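Local coordinates for uncharacterized protein VP1736 (Vibrio parahaemolyticus, PDB 3LXQ) that is of unknown function but belongs by sequence to the sulfatase family of the alkaline phosphatase clan, and also contains a five-stranded antiparallel sheet, at residues Gln125-Gly130 with Tyr408-Gln413; Val316-Phe321 with Asp392-Leu397; Ala325-Lys330 with Ile344-Thr349; Glu401-Met406 with Ser423-Ala428. One frame throughout, in Å; residues are numbered along the deposited sequence.

Contact 1 (Gln125-Gly130 with Tyr408-Gln413); sequences QMYATG and YDFESQ
Gln125 brings its amide to the rim of the Phe410 ring. NE2 lies 3.5 Å from Phe410 CD2, near the ring plane, and so meets the C-H edge; the amide is turned 77° from the ring. Two bends bring it there: CG lies beside the backbone N (chi1 -73°) and the chain folds again at chi2 (-62°). The same NE2 makes a weak, bent hydrogen bond of 2.7 Å to Tyr127 OH, NE2 lying at the edge of the tyrosine ring, in its plane. The contact ties the end of strand 121-127 of the large mixed sheet, the core of the sulfatase-like fold, to the five-stranded antiparallel sheet, where strand 402-409 gives way to a short turn. Across this junction Tyr127 works mainly through water. Its OH is 2.6 Å from water 1, and that water accepts a hydrogen bond from Gln413 NE2 at 3.2 Å and also pairs with Tyr408 OH at 3.2 Å. Phe410 is covered on one face by Tyr408, two residues back: the edge of this less well-ordered ring stands over it, with CD2 of Tyr408 3.7 Å above the plane, over the centre. Arg391 makes a cation-pi contact with Phe410, and Leu389 of strand 385-390 touches all three aromatic residues, Tyr127, Tyr408 and Phe410.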
loop_
_atom_site.group_PDB
_atom_site.type_symbol
_atom_site.label_atom_id
_atom_site.label_comp_id
_atom_site.label_asym_id
_atom_site.label_seq_id
_atom_site.Cartn_x
_atom_site.Cartn_y
_atom_site.Cartn_z
ATOM N N GLN A 125 -5.239 -3.228 -11.959
ATOM C CA GLN A 125 -6.143 -2.152 -11.564
ATOM C C GLN A 125 -6.027 -1.804 -10.076
ATOM O O GLN A 125 -7.035 -1.633 -9.407
ATOM C CB GLN A 125 -7.602 -2.508 -11.903
ATOM C CG GLN A 125 -7.912 -2.456 -13.389
ATOM C CD GLN A 125 -7.727 -1.070 -13.984
ATOM O OE1 GLN A 125 -7.238 -0.924 -15.105
ATOM N NE2 GLN A 125 -8.136 -0.047 -13.245
HETATM N N MSE A 126 -4.787 -1.687 -9.606
HETATM C CA MSE A 126 -4.444 -1.314 -8.244
HETATM C C MSE A 126 -4.306 0.199 -8.085
HETATM O O MSE A 126 -3.636 0.857 -8.880
HETATM C CB MSE A 126 -3.122 -1.975 -7.844
HETATM C CG MSE A 126 -2.695 -1.700 -6.409
HETATM SE SE MSE A 126 -3.927 -2.375 -5.056
HETATM C CE MSE A 126 -4.037 -4.226 -5.661
ATOM N N TYR A 127 -4.939 0.738 -7.046
ATOM C CA TYR A 127 -4.868 2.176 -6.765
ATOM C C TYR A 127 -4.430 2.493 -5.354
ATOM O O TYR A 127 -4.881 1.865 -4.387
ATOM C CB TYR A 127 -6.197 2.859 -7.087
ATOM C CG TYR A 127 -6.523 2.771 -8.551
ATOM C CD1 TYR A 127 -7.136 1.633 -9.077
ATOM C CD2 TYR A 127 -6.185 3.802 -9.422
ATOM C CE1 TYR A 127 -7.412 1.519 -10.425
ATOM C CE2 TYR A 127 -6.471 3.704 -10.779
ATOM C CZ TYR A 127 -7.090 2.560 -11.274
ATOM O OH TYR A 127 -7.352 2.443 -12.622
ATOM N N ALA A 128 -3.528 3.460 -5.239
ATOM C CA ALA A 128 -3.163 4.008 -3.945
ATOM C C ALA A 128 -4.357 4.806 -3.431
ATOM O O ALA A 128 -5.137 5.327 -4.225
ATOM C CB ALA A 128 -1.915 4.894 -4.055
ATOM N N THR A 129 -4.531 4.831 -2.109
ATOM C CA THR A 129 -5.547 5.673 -1.473
ATOM C C THR A 129 -5.082 7.126 -1.346
ATOM O O THR A 129 -5.900 8.035 -1.132
ATOM C CB THR A 129 -5.883 5.165 -0.070
ATOM O OG1 THR A 129 -4.687 5.162 0.702
ATOM C CG2 THR A 129 -6.476 3.745 -0.104
ATOM N N GLY A 130 -3.772 7.351 -1.482
ATOM C CA GLY A 130 -3.204 8.697 -1.377
ATOM C C GLY A 130 -2.113 9.080 -2.358
ATOM O O GLY A 130 -1.849 8.359 -3.340
ATOM N N TYR A 408 -15.907 6.500 -15.901
ATOM C CA TYR A 408 -14.476 6.456 -16.154
ATOM C C TYR A 408 -14.120 5.506 -17.293
ATOM O O TYR A 408 -14.512 4.341 -17.296
ATOM C CB TYR A 408 -13.721 6.098 -14.876
ATOM C CG TYR A 408 -12.220 6.180 -14.986
ATOM C CD1 TYR A 408 -11.561 7.410 -14.977
ATOM C CD2 TYR A 408 -11.453 5.024 -15.080
ATOM C CE1 TYR A 408 -10.180 7.479 -15.072
ATOM C CE2 TYR A 408 -10.075 5.082 -15.172
ATOM C CZ TYR A 408 -9.444 6.308 -15.169
ATOM O OH TYR A 408 -8.077 6.342 -15.255
ATOM N N ASP A 409 -13.392 6.035 -18.270
ATOM C CA ASP A 409 -12.914 5.252 -19.397
ATOM C C ASP A 409 -11.550 4.704 -19.022
ATOM O O ASP A 409 -10.584 5.452 -18.912
ATOM C CB ASP A 409 -12.826 6.123 -20.656
ATOM C CG ASP A 409 -12.654 5.312 -21.927
ATOM O OD1 ASP A 409 -12.370 4.095 -21.854
ATOM O OD2 ASP A 409 -12.805 5.905 -23.015
ATOM N N PHE A 410 -11.487 3.395 -18.822
ATOM C CA PHE A 410 -10.290 2.741 -18.299
ATOM C C PHE A 410 -9.139 2.648 -19.293
ATOM O O PHE A 410 -7.979 2.720 -18.891
ATOM C CB PHE A 410 -10.630 1.358 -17.751
ATOM C CG PHE A 410 -11.365 1.392 -16.438
ATOM C CD1 PHE A 410 -12.743 1.609 -16.397
ATOM C CD2 PHE A 410 -10.681 1.208 -15.242
ATOM C CE1 PHE A 410 -13.430 1.639 -15.181
ATOM C CE2 PHE A 410 -11.359 1.236 -14.016
ATOM C CZ PHE A 410 -12.732 1.448 -13.985
ATOM N N GLU A 411 -9.463 2.479 -20.576
ATOM C CA GLU A 411 -8.466 2.484 -21.659
ATOM C C GLU A 411 -7.894 3.887 -21.882
ATOM O O GLU A 411 -6.681 4.087 -21.837
ATOM C CB GLU A 411 -9.073 1.946 -22.967
ATOM C CG GLU A 411 -9.395 0.453 -22.950
ATOM C CD GLU A 411 -10.118 -0.019 -24.207
ATOM O OE1 GLU A 411 -11.239 -0.562 -24.072
ATOM O OE2 GLU A 411 -9.574 0.149 -25.326
ATOM N N SER A 412 -8.789 4.846 -22.117
ATOM C CA SER A 412 -8.441 6.256 -22.281
ATOM C C SER A 412 -7.827 6.891 -21.035
ATOM O O SER A 412 -6.981 7.779 -21.146
ATOM C CB SER A 412 -9.694 7.042 -22.630
ATOM O OG SER A 412 -9.375 8.157 -23.444
ATOM N N GLN A 413 -8.272 6.429 -19.856
ATOM C CA GLN A 413 -7.967 7.060 -18.565
ATOM C C GLN A 413 -8.546 8.475 -18.493
ATOM O O GLN A 413 -7.922 9.404 -17.976
ATOM C CB GLN A 413 -6.464 7.008 -18.258
ATOM C CG GLN A 413 -5.923 5.584 -18.228
ATOM C CD GLN A 413 -4.466 5.509 -17.830
ATOM O OE1 GLN A 413 -3.582 5.908 -18.594
ATOM N NE2 GLN A 413 -4.201 4.971 -16.637
HETATM O O HOH W 1 -6.413 3.690 -14.759
#

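Contact 2 (Val316-Phe321 with Asp392-Leu397); sequences VPVKHF and DNLVVL
Val316 and Val396 meet at a slant, methyl against branch. CG2 of Val316 is the probing atom, 3.7 Å from Val396 CG1 and 4.0 Å from Val396 CG2, so it rests against both arms of the fork. Val396 CG2 also comes within 4.0 Å of Val316 CB, so a methyl of Val396 also reaches the base of the Val316 side chain. Chi1 of Val316 is 180°, which sends CG1 away from the backbone N and keeps CG2 beside it, the branch that faces the strand. The second pair is arranged differently. Val318 and Leu394 run past one another in opposite directions, and the touch is a single one, Val318 CG2 to Leu394 CD2 at 3.9 Å. Between the two valines Pro317 is the centre of an inverse gamma turn; after it the chain curls into a short 3-10 segment, with His320 N bonded to Pro317 O at 2.8 Å and Phe321 N to Val318 O at 2.9 Å. Leu394 and Val396, two residues apart on strand 394-398, project from the same face of the antiparallel sheet, and the loop that follows strand 298-304 in the sulfatase-family domain lies against that face. Met406 of the adjacent strand touches both of them. Every atom in these two pairings is aliphatic and all four residues are buried; the junction therefore depends on shape and exclusion of water, with no directional bond between the two segments to fix the loop on the sheet.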
loop_
_atom_site.group_PDB
_atom_site.type_symbol
_atom_site.label_atom_id
_atom_site.label_comp_id
_atom_site.label_asym_id
_atom_site.label_seq_id
_atom_site.Cartn_x
_atom_site.Cartn_y
_atom_site.Cartn_z
ATOM N N VAL A 316 -10.274 14.493 -8.904
ATOM C CA VAL A 316 -9.357 13.393 -8.591
ATOM C C VAL A 316 -8.736 12.796 -9.857
ATOM O O VAL A 316 -9.428 12.157 -10.647
ATOM C CB VAL A 316 -10.013 12.302 -7.712
ATOM C CG1 VAL A 316 -9.012 11.172 -7.424
ATOM C CG2 VAL A 316 -10.496 12.901 -6.407
ATOM N N PRO A 317 -7.421 13.012 -10.052
ATOM C CA PRO A 317 -6.714 12.485 -11.225
ATOM C C PRO A 317 -6.400 10.987 -11.093
ATOM O O PRO A 317 -5.301 10.597 -10.708
ATOM C CB PRO A 317 -5.441 13.333 -11.278
ATOM C CG PRO A 317 -5.188 13.713 -9.844
ATOM C CD PRO A 317 -6.550 13.850 -9.203
ATOM N N VAL A 318 -7.388 10.169 -11.441
ATOM C CA VAL A 318 -7.376 8.713 -11.236
ATOM C C VAL A 318 -6.084 8.023 -11.673
ATOM O O VAL A 318 -5.525 7.207 -10.918
ATOM C CB VAL A 318 -8.609 8.059 -11.937
ATOM C CG1 VAL A 318 -8.573 6.533 -11.859
ATOM C CG2 VAL A 318 -9.913 8.600 -11.342
ATOM N N LYS A 319 -5.620 8.374 -12.876
ATOM C CA LYS A 319 -4.418 7.810 -13.491
ATOM C C LYS A 319 -3.231 7.919 -12.548
ATOM O O LYS A 319 -2.366 7.040 -12.518
ATOM C CB LYS A 319 -4.111 8.531 -14.819
ATOM N N HIS A 320 -3.208 8.992 -11.760
ATOM C CA HIS A 320 -2.100 9.255 -10.849
ATOM C C HIS A 320 -2.235 8.632 -9.463
ATOM O O HIS A 320 -1.476 8.956 -8.561
ATOM C CB HIS A 320 -1.828 10.742 -10.764
ATOM C CG HIS A 320 -1.300 11.313 -12.036
ATOM N ND1 HIS A 320 0.023 11.199 -12.403
ATOM C CD2 HIS A 320 -1.918 11.974 -13.046
ATOM C CE1 HIS A 320 0.203 11.783 -13.576
ATOM N NE2 HIS A 320 -0.957 12.267 -13.983
ATOM N N PHE A 321 -3.197 7.732 -9.310
ATOM C CA PHE A 321 -3.254 6.852 -8.141
ATOM C C PHE A 321 -2.961 5.422 -8.576
ATOM O O PHE A 321 -2.836 4.504 -7.742
ATOM C CB PHE A 321 -4.620 6.970 -7.458
ATOM C CG PHE A 321 -4.840 8.296 -6.774
ATOM C CD1 PHE A 321 -5.246 9.417 -7.499
ATOM C CD2 PHE A 321 -4.629 8.423 -5.411
ATOM C CE1 PHE A 321 -5.430 10.649 -6.879
ATOM C CE2 PHE A 321 -4.817 9.644 -4.779
ATOM C CZ PHE A 321 -5.228 10.759 -5.514
ATOM N N ASP A 392 -18.577 0.996 -12.783
ATOM C CA ASP A 392 -19.750 1.611 -13.404
ATOM C C ASP A 392 -19.790 3.127 -13.302
ATOM O O ASP A 392 -20.438 3.798 -14.109
ATOM C CB ASP A 392 -21.016 1.008 -12.799
ATOM C CG ASP A 392 -21.100 -0.476 -13.034
ATOM O OD1 ASP A 392 -21.398 -0.883 -14.176
ATOM O OD2 ASP A 392 -20.841 -1.238 -12.084
ATOM N N ASN A 393 -19.077 3.657 -12.316
ATOM C CA ASN A 393 -19.157 5.066 -11.978
ATOM C C ASN A 393 -17.910 5.543 -11.239
ATOM O O ASN A 393 -17.128 4.745 -10.699
ATOM C CB ASN A 393 -20.410 5.318 -11.126
ATOM C CG ASN A 393 -20.624 4.230 -10.078
ATOM O OD1 ASN A 393 -19.774 4.015 -9.219
ATOM N ND2 ASN A 393 -21.753 3.532 -10.161
ATOM N N LEU A 394 -17.731 6.858 -11.233
ATOM C CA LEU A 394 -16.742 7.503 -10.395
ATOM C C LEU A 394 -17.384 8.709 -9.735
ATOM O O LEU A 394 -17.914 9.596 -10.420
ATOM C CB LEU A 394 -15.523 7.934 -11.221
ATOM C CG LEU A 394 -14.556 8.963 -10.625
ATOM C CD1 LEU A 394 -13.707 8.382 -9.501
ATOM C CD2 LEU A 394 -13.677 9.514 -11.743
ATOM N N VAL A 395 -17.312 8.734 -8.407
ATOM C CA VAL A 395 -17.837 9.843 -7.620
ATOM C C VAL A 395 -16.710 10.564 -6.913
ATOM O O VAL A 395 -15.901 9.950 -6.210
ATOM C CB VAL A 395 -18.871 9.389 -6.570
ATOM C CG1 VAL A 395 -19.276 10.563 -5.672
ATOM C CG2 VAL A 395 -20.091 8.768 -7.242
ATOM N N VAL A 396 -16.676 11.876 -7.106
ATOM C CA VAL A 396 -15.706 12.737 -6.455
ATOM C C VAL A 396 -16.394 13.766 -5.552
ATOM O O VAL A 396 -17.286 14.495 -5.987
ATOM C CB VAL A 396 -14.803 13.437 -7.486
ATOM C CG1 VAL A 396 -13.886 14.435 -6.793
ATOM C CG2 VAL A 396 -13.976 12.391 -8.254
ATOM N N LEU A 397 -15.956 13.811 -4.300
ATOM C CA LEU A 397 -16.462 14.745 -3.300
ATOM C C LEU A 397 -15.396 15.801 -3.014
ATOM O O LEU A 397 -14.241 15.470 -2.735
ATOM C CB LEU A 397 -16.792 14.003 -1.993
ATOM C CG LEU A 397 -17.645 12.742 -2.090
ATOM C CD1 LEU A 397 -17.839 12.167 -0.699
ATOM C CD2 LEU A 397 -18.998 13.038 -2.759
#

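Contact 3 (Ala325-Lys330 with Ile344-Thr349); sequences ALIIGK and IDMPPT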
loop_
_atom_site.group_PDB
_atom_site.type_symbol
_atom_site.label_atom_id
_atom_site.label_comp_id
_atom_site.label_asym_id
_atom_site.label_seq_id
_atom_site.Cartn_x
_atom_site.Cartn_y
_atom_site.Cartn_z
ATOM N N ALA A 325 1.275 -3.560 -8.449
ATOM C CA ALA A 325 1.266 -4.394 -7.263
ATOM C C ALA A 325 1.510 -5.794 -7.744
ATOM O O ALA A 325 0.902 -6.228 -8.712
ATOM C CB ALA A 325 -0.069 -4.300 -6.525
ATOM N N LEU A 326 2.419 -6.486 -7.069
ATOM C CA LEU A 326 2.796 -7.841 -7.435
ATOM C C LEU A 326 2.960 -8.670 -6.186
ATOM O O LEU A 326 3.695 -8.293 -5.281
ATOM C CB LEU A 326 4.119 -7.816 -8.214
ATOM C CG LEU A 326 4.769 -9.017 -8.930
ATOM C CD1 LEU A 326 6.024 -9.442 -8.205
ATOM C CD2 LEU A 326 3.849 -10.215 -9.168
ATOM N N ILE A 327 2.270 -9.801 -6.129
ATOM C CA ILE A 327 2.502 -10.743 -5.057
ATOM C C ILE A 327 3.206 -11.936 -5.685
ATOM O O ILE A 327 2.749 -12.500 -6.680
ATOM C CB ILE A 327 1.206 -11.149 -4.324
ATOM C CG1 ILE A 327 0.551 -9.924 -3.660
ATOM C CG2 ILE A 327 1.496 -12.247 -3.296
ATOM C CD1 ILE A 327 -0.805 -10.217 -3.007
ATOM N N ILE A 328 4.342 -12.288 -5.108
ATOM C CA ILE A 328 5.205 -13.298 -5.681
ATOM C C ILE A 328 5.771 -14.156 -4.554
ATOM O O ILE A 328 5.968 -13.690 -3.424
ATOM C CB ILE A 328 6.314 -12.654 -6.568
ATOM C CG1 ILE A 328 7.112 -13.718 -7.334
ATOM C CG2 ILE A 328 7.208 -11.713 -5.750
ATOM C CD1 ILE A 328 7.927 -13.153 -8.509
ATOM N N GLY A 329 5.984 -15.427 -4.864
ATOM C CA GLY A 329 6.489 -16.366 -3.891
ATOM C C GLY A 329 6.220 -17.750 -4.408
ATOM O O GLY A 329 5.394 -17.930 -5.306
ATOM N N LYS A 330 6.939 -18.717 -3.846
ATOM C CA LYS A 330 6.692 -20.137 -4.097
ATOM C C LYS A 330 5.227 -20.465 -3.795
ATOM O O LYS A 330 4.670 -20.005 -2.791
ATOM C CB LYS A 330 7.622 -20.989 -3.233
ATOM N N ILE A 344 -4.995 -0.605 0.502
ATOM C CA ILE A 344 -5.584 -1.039 1.783
ATOM C C ILE A 344 -6.206 -2.460 1.736
ATOM O O ILE A 344 -6.495 -3.046 2.790
ATOM C CB ILE A 344 -6.622 -0.034 2.348
ATOM C CG1 ILE A 344 -7.835 0.085 1.424
ATOM C CG2 ILE A 344 -5.997 1.346 2.608
ATOM C CD1 ILE A 344 -9.054 0.625 2.106
ATOM N N ASP A 345 -6.385 -3.019 0.539
ATOM C CA ASP A 345 -6.815 -4.421 0.391
ATOM C C ASP A 345 -5.637 -5.381 0.520
ATOM O O ASP A 345 -5.818 -6.594 0.677
ATOM C CB ASP A 345 -7.514 -4.661 -0.958
ATOM C CG ASP A 345 -8.709 -3.739 -1.179
ATOM O OD1 ASP A 345 -9.422 -3.460 -0.208
ATOM O OD2 ASP A 345 -8.936 -3.298 -2.328
HETATM N N MSE A 346 -4.429 -4.842 0.459
HETATM C CA MSE A 346 -3.266 -5.698 0.501
HETATM C C MSE A 346 -3.045 -6.357 1.874
HETATM O O MSE A 346 -2.838 -7.565 1.926
HETATM C CB MSE A 346 -2.028 -4.995 -0.043
HETATM C CG MSE A 346 -2.133 -4.669 -1.526
HETATM SE SE MSE A 346 -2.216 -6.272 -2.671
HETATM C CE MSE A 346 -4.172 -6.515 -2.789
ATOM N N PRO A 347 -3.154 -5.591 2.980
ATOM C CA PRO A 347 -2.894 -6.309 4.235
ATOM C C PRO A 347 -3.847 -7.477 4.518
ATOM O O PRO A 347 -3.354 -8.514 4.922
ATOM C CB PRO A 347 -2.997 -5.239 5.327
ATOM C CG PRO A 347 -3.077 -3.934 4.633
ATOM C CD PRO A 347 -3.196 -4.127 3.160
ATOM N N PRO A 348 -5.189 -7.306 4.337
ATOM C CA PRO A 348 -6.080 -8.485 4.487
ATOM C C PRO A 348 -5.757 -9.629 3.518
ATOM O O PRO A 348 -5.811 -10.806 3.901
ATOM C CB PRO A 348 -7.496 -7.927 4.210
ATOM C CG PRO A 348 -7.333 -6.443 3.960
ATOM C CD PRO A 348 -5.946 -6.039 4.281
ATOM N N THR A 349 -5.419 -9.287 2.276
ATOM C CA THR A 349 -4.986 -10.292 1.299
ATOM C C THR A 349 -3.717 -11.040 1.736
ATOM O O THR A 349 -3.655 -12.281 1.658
ATOM C CB THR A 349 -4.784 -9.669 -0.097
ATOM O OG1 THR A 349 -5.991 -9.011 -0.513
ATOM C CG2 THR A 349 -4.387 -10.724 -1.130
#
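Apolar packing makes the contact between strand 325-328 and the start of helix 346-353, and the close approaches all come from CD1 of Ile327. This atom lies 4.2 Å from SE of Met346, a selenomethionine here, and 4.1 Å from Thr349 CG2, so the methyl is directed at residues that lie one helical turn apart. An extended CB-CG1-CD1 arm (chi2 175°) reaches from the strand to the helix, meeting the threonine methyl at a slant. Thr349 is turned with chi1 -56°, which places CG2 on the sheet side and OG1 back along the helix. The polar contacts stay within the helical segment or lead beyond the pair. Thr349 N bonds to Asp345 O at 3.2 Å, and Thr349 OG1 is only 2.7 Å from that same oxygen, though Arg365 O also lies within its reach; Leu367 N is a further partner of this hydroxyl. Asp345 carries its charge away from the strand, in a salt bridge to Arg377. In the larger fold the helix covers one face of the mixed sheet of the sulfatase-family domain, where Met346 also packs on Ile301 and Ile303 of strand 298-304. Threonine thus divides its two branches, giving a methyl to the buried sheet and a hydroxyl to the polar network, so the interface is wholly apolar while the nearby polar groups find their partners behind it.

Contact 4 (Glu401-Met406 with Ser423-Ala428); sequences EKVSTM and SVIDRA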
loop_
_atom_site.group_PDB
_atom_site.type_symbol
_atom_site.label_atom_id
_atom_site.label_comp_id
_atom_site.label_asym_id
_atom_site.label_seq_id
_atom_site.Cartn_x
_atom_site.Cartn_y
_atom_site.Cartn_z
ATOM N N GLU A 401 -19.198 20.818 0.055
ATOM C CA GLU A 401 -20.143 19.729 -0.208
ATOM C C GLU A 401 -20.481 19.552 -1.688
ATOM O O GLU A 401 -21.599 19.171 -2.035
ATOM C CB GLU A 401 -21.424 19.895 0.623
ATOM C CG GLU A 401 -21.210 19.873 2.133
ATOM C CD GLU A 401 -22.493 20.112 2.918
ATOM O OE1 GLU A 401 -22.410 20.301 4.150
ATOM O OE2 GLU A 401 -23.583 20.109 2.314
ATOM N N LYS A 402 -19.517 19.834 -2.559
ATOM C CA LYS A 402 -19.716 19.677 -3.998
ATOM C C LYS A 402 -19.520 18.217 -4.394
ATOM O O LYS A 402 -18.606 17.539 -3.903
ATOM C CB LYS A 402 -18.777 20.593 -4.790
ATOM N N VAL A 403 -20.389 17.743 -5.276
ATOM C CA VAL A 403 -20.414 16.344 -5.673
ATOM C C VAL A 403 -20.379 16.244 -7.195
ATOM O O VAL A 403 -21.239 16.795 -7.878
ATOM C CB VAL A 403 -21.679 15.628 -5.121
ATOM C CG1 VAL A 403 -21.808 14.211 -5.684
ATOM C CG2 VAL A 403 -21.674 15.614 -3.588
ATOM N N SER A 404 -19.370 15.549 -7.718
ATOM C CA SER A 404 -19.264 15.294 -9.155
ATOM C C SER A 404 -19.464 13.815 -9.433
ATOM O O SER A 404 -18.967 12.964 -8.695
ATOM C CB SER A 404 -17.907 15.743 -9.699
ATOM O OG SER A 404 -17.874 17.140 -9.920
ATOM N N THR A 405 -20.195 13.519 -10.501
ATOM C CA THR A 405 -20.507 12.141 -10.856
ATOM C C THR A 405 -20.088 11.868 -12.298
ATOM O O THR A 405 -20.456 12.616 -13.214
ATOM C CB THR A 405 -22.006 11.834 -10.636
ATOM O OG1 THR A 405 -22.810 12.761 -11.385
ATOM C CG2 THR A 405 -22.366 11.937 -9.159
HETATM N N MSE A 406 -19.308 10.805 -12.493
HETATM C CA MSE A 406 -18.681 10.530 -13.790
HETATM C C MSE A 406 -18.628 9.051 -14.166
HETATM O O MSE A 406 -18.767 8.171 -13.317
HETATM C CB MSE A 406 -17.259 11.107 -13.828
HETATM C CG MSE A 406 -17.188 12.629 -13.897
HETATM SE SE MSE A 406 -15.524 13.379 -13.174
HETATM C CE MSE A 406 -15.586 12.641 -11.372
ATOM N N SER A 423 -27.964 6.078 -3.973
ATOM C CA SER A 423 -27.219 5.013 -3.308
ATOM C C SER A 423 -25.738 4.965 -3.711
ATOM O O SER A 423 -24.906 4.506 -2.932
ATOM C CB SER A 423 -27.882 3.656 -3.574
ATOM O OG SER A 423 -27.857 3.338 -4.958
ATOM N N VAL A 424 -25.424 5.429 -4.922
ATOM C CA VAL A 424 -24.034 5.483 -5.401
ATOM C C VAL A 424 -23.283 6.641 -4.742
ATOM O O VAL A 424 -22.131 6.489 -4.335
ATOM C CB VAL A 424 -23.954 5.580 -6.948
ATOM C CG1 VAL A 424 -22.516 5.726 -7.421
ATOM C CG2 VAL A 424 -24.601 4.346 -7.597
ATOM N N ILE A 425 -23.947 7.791 -4.626
ATOM C CA ILE A 425 -23.369 8.943 -3.921
ATOM C C ILE A 425 -23.195 8.663 -2.423
ATOM O O ILE A 425 -22.178 9.024 -1.844
ATOM C CB ILE A 425 -24.198 10.242 -4.134
ATOM C CG1 ILE A 425 -24.141 10.683 -5.600
ATOM C CG2 ILE A 425 -23.683 11.375 -3.236
ATOM C CD1 ILE A 425 -25.031 11.896 -5.929
ATOM N N ASP A 426 -24.178 8.000 -1.818
ATOM C CA ASP A 426 -24.182 7.729 -0.377
ATOM C C ASP A 426 -23.104 6.734 0.038
ATOM O O ASP A 426 -22.565 6.824 1.137
ATOM C CB ASP A 426 -25.550 7.206 0.072
ATOM C CG ASP A 426 -26.597 8.318 0.226
ATOM O OD1 ASP A 426 -26.339 9.467 -0.198
ATOM O OD2 ASP A 426 -27.687 8.035 0.778
ATOM N N ARG A 427 -22.813 5.772 -0.834
ATOM C CA ARG A 427 -21.760 4.791 -0.584
ATOM C C ARG A 427 -20.380 5.473 -0.613
ATOM O O ARG A 427 -19.508 5.176 0.203
ATOM C CB ARG A 427 -21.831 3.659 -1.612
ATOM C CG ARG A 427 -20.676 2.669 -1.503
ATOM C CD ARG A 427 -20.777 1.604 -2.567
ATOM N NE ARG A 427 -20.797 2.181 -3.903
ATOM C CZ ARG A 427 -21.122 1.515 -5.005
ATOM N NH1 ARG A 427 -21.450 0.234 -4.930
ATOM N NH2 ARG A 427 -21.117 2.135 -6.183
ATOM N N ALA A 428 -20.209 6.395 -1.553
ATOM C CA ALA A 428 -18.975 7.169 -1.702
ATOM C C ALA A 428 -18.770 8.092 -0.501
ATOM O O ALA A 428 -17.695 8.102 0.108
ATOM C CB ALA A 428 -19.018 7.979 -2.997
#
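Ile425 lies on helix 422-441 and reaches across to strand 402-409 with both branches of its side chain. At CB the chain forks. CG2, the shorter arm, comes within 4.2 Å of Val403 CG1. The longer arm starts with CG1, placed beside the backbone N (chi1 -66°), which meets Thr405 CG2 at 4.2 Å. CD1, at the tip, rests against both strand residues, 4.0 Å from Val403 CG1 and 4.2 Å from Thr405 CG2. The isoleucine thus spans two residues that stand on the same side of the strand, passing the threonine side chain at nearly a right angle. Thr405 (chi1 56°) offers its methyl to the helix, while its OG1 is hydrogen-bonded to Leu418 O, just past the end of the neighbouring strand 414-417. Val403 is exposed and also rests on Leu397, so this patch marks the outer margin of the packing; further along the helix, Ala428 lies over Val395 of strand 394-398. The arrangement is that of a helix laid on one face of an antiparallel meander sheet, its apolar residues set against the residues that project from neighbouring strands.

Contacts 1, 2 and 4 gather round the five-stranded antiparallel sheet, their centres about 7 Å (1 and 2), 11 Å (2 and 4) and 17 Å (1 and 4) apart. Contact 2 meets one face of that sheet and contact 4 the other, so the sheet is sandwiched between loop 316-321 and helix 422-441. Contact 3, about 18 Å from contact 1 between centres, shares the mixed sheet with it through neighbouring strands 121-127 and 322-328. Along the chain contact 3 is nested within contact 2, itself nested within contact 1; contact 4 follows both and interleaves with contact 1. Contacts 1 and 2 thus join the mixed-sheet core to the antiparallel sheet, while contact 3 packs within the core.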